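Local coordinates for sensor protein (Thermotoga maritima, PDB 3A0S) that probably autophosphorylates on a histidine with ATP as the sensor kinase of a two-component system, this chain being its PAS domain, at residues 74-79 and 88-93. Residues are numbered along the deposited sequence; the frame is centred on the assembly and turned at random.
Sequences IRFSPF and EGVIIT
The ring of Phe79 lies across the backbone of Gly89, with CE1 3.3 Å from Gly89 C and one face turned to Gly89 N, which sits offset toward the rim. A chi1 of 64° puts CG between the backbone N and the carbonyl carbon, swinging the ring over the partner strand. Glycine leaves room for this: a CB there would press on CE1 and on the carbonyl O of Glu88. CE2 of Phe79 meets CB of Glu88, whose carboxylate turns away to a salt bridge with Lys10, while Phe79 CD1 rests 3.7 Å from Ile91 CG1. An alanine in place of Phe79 would probably leave the Gly89 backbone uncovered and Ile91 CG1 without its aromatic neighbour. Behind these side-chain contacts, Phe79 N bonds to Gly89 O from above the carbonyl plane, and Glu88 N returns a straighter bond to Phe79 O.

The ladder continues through hydrogen-bonded pairs Ser77-Ile91 and Arg75-Thr93, each closed by two backbone bonds. This is the antiparallel hairpin of strands 70-80 and 87-95, in the middle of the five-stranded PAS sheet, flanked by strands 60-67 and 4-9.

On the face shared with Phe79, water 1 links Thr93 OG1 (2.7 Å), Ser77 OG and Ile91 O, to which it donates; its bond from Arg75 NE is weak. The Arg75 and Thr93 side chains lie side by side, Arg75 NH2 coming 3.8 Å from Thr93 OG1. The opposite face is apolar. Ile92 CG2 touches Ile74 CG2 at 3.6 Å and lies over one face of the Phe76 ring, while Val90 CG1 sits at that ring's edge, near its plane, closest to Phe76 CB. Helix 44-56 packs against this side, Val49 and Val53 meeting Phe76 and Phe54 meeting Val90.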
# COMPACT_ATOMS: atom_id res chain seq x y z
N ILE A 74 -9.76 0.55 -2.02
CA ILE A 74 -8.32 0.76 -1.83
C ILE A 74 -7.97 2.19 -2.25
O ILE A 74 -8.28 2.62 -3.37
CB ILE A 74 -7.47 -0.27 -2.60
CG1 ILE A 74 -7.90 -1.70 -2.24
CG2 ILE A 74 -5.97 -0.06 -2.33
CD1 ILE A 74 -7.05 -2.80 -2.87
N ARG A 75 -7.32 2.94 -1.36
CA ARG A 75 -6.86 4.28 -1.72
C ARG A 75 -5.35 4.26 -1.78
O ARG A 75 -4.70 3.64 -0.94
CB ARG A 75 -7.31 5.31 -0.68
CG ARG A 75 -6.88 6.76 -0.97
CD ARG A 75 -7.52 7.75 0.02
NE ARG A 75 -7.10 7.50 1.40
CZ ARG A 75 -7.91 7.50 2.45
NH1 ARG A 75 -9.21 7.75 2.31
NH2 ARG A 75 -7.43 7.28 3.67
N PHE A 76 -4.81 4.94 -2.78
CA PHE A 76 -3.37 5.12 -2.94
C PHE A 76 -3.07 6.60 -2.88
O PHE A 76 -3.55 7.38 -3.72
CB PHE A 76 -2.93 4.60 -4.30
CG PHE A 76 -3.23 3.15 -4.55
CD1 PHE A 76 -4.50 2.71 -4.92
CD2 PHE A 76 -2.21 2.23 -4.47
CE1 PHE A 76 -4.74 1.36 -5.18
CE2 PHE A 76 -2.43 0.89 -4.72
CZ PHE A 76 -3.68 0.45 -5.09
N SER A 77 -2.24 6.99 -1.93
CA SER A 77 -1.94 8.41 -1.72
C SER A 77 -0.44 8.68 -1.74
O SER A 77 0.25 8.34 -0.79
CB SER A 77 -2.47 8.82 -0.35
OG SER A 77 -3.86 8.50 -0.20
N PRO A 78 0.05 9.37 -2.78
CA PRO A 78 1.47 9.77 -2.79
C PRO A 78 1.71 10.79 -1.69
O PRO A 78 0.80 11.57 -1.36
CB PRO A 78 1.67 10.37 -4.18
CG PRO A 78 0.32 10.81 -4.59
CD PRO A 78 -0.68 9.92 -3.94
N PHE A 79 2.89 10.80 -1.09
CA PHE A 79 3.17 11.84 -0.08
C PHE A 79 4.59 12.35 -0.23
O PHE A 79 5.43 11.67 -0.83
CB PHE A 79 2.95 11.29 1.33
CG PHE A 79 3.90 10.16 1.70
CD1 PHE A 79 3.59 8.84 1.39
CD2 PHE A 79 5.12 10.42 2.34
CE1 PHE A 79 4.47 7.81 1.71
CE2 PHE A 79 5.99 9.40 2.68
CZ PHE A 79 5.67 8.09 2.36
N GLU A 88 8.11 10.91 -1.43
CA GLU A 88 8.76 9.87 -0.63
C GLU A 88 8.06 8.50 -0.63
O GLU A 88 8.61 7.53 -0.11
CB GLU A 88 9.13 10.33 0.78
CG GLU A 88 10.40 11.22 0.81
CD GLU A 88 11.68 10.48 0.41
OE1 GLU A 88 11.73 9.24 0.53
OE2 GLU A 88 12.63 11.15 -0.03
N GLY A 89 6.90 8.40 -1.26
CA GLY A 89 6.27 7.08 -1.37
C GLY A 89 4.78 7.19 -1.51
O GLY A 89 4.27 8.22 -1.93
N VAL A 90 4.09 6.10 -1.19
CA VAL A 90 2.64 5.99 -1.40
C VAL A 90 2.05 5.24 -0.18
O VAL A 90 2.54 4.17 0.18
CB VAL A 90 2.34 5.21 -2.69
CG1 VAL A 90 0.84 4.93 -2.82
CG2 VAL A 90 2.87 5.94 -3.94
N ILE A 91 1.00 5.81 0.41
CA ILE A 91 0.23 5.17 1.47
C ILE A 91 -0.96 4.46 0.83
O ILE A 91 -1.69 5.02 0.00
CB ILE A 91 -0.27 6.19 2.50
CG1 ILE A 91 0.91 6.94 3.12
CG2 ILE A 91 -1.08 5.46 3.58
CD1 ILE A 91 0.54 8.35 3.66
N ILE A 92 -1.11 3.17 1.16
CA ILE A 92 -2.20 2.36 0.67
C ILE A 92 -3.12 2.02 1.85
O ILE A 92 -2.68 1.49 2.87
CB ILE A 92 -1.66 1.08 0.00
CG1 ILE A 92 -0.60 1.46 -1.05
CG2 ILE A 92 -2.81 0.27 -0.61
CD1 ILE A 92 0.11 0.20 -1.60
N THR A 93 -4.40 2.36 1.71
CA THR A 93 -5.39 2.15 2.78
C THR A 93 -6.49 1.27 2.21
O THR A 93 -7.09 1.63 1.19
CB THR A 93 -6.02 3.50 3.25
OG1 THR A 93 -4.96 4.40 3.57
CG2 THR A 93 -6.89 3.29 4.52
O HOH W 1 -4.16 5.84 1.38
O HOH W 2 -5.27 6.88 5.90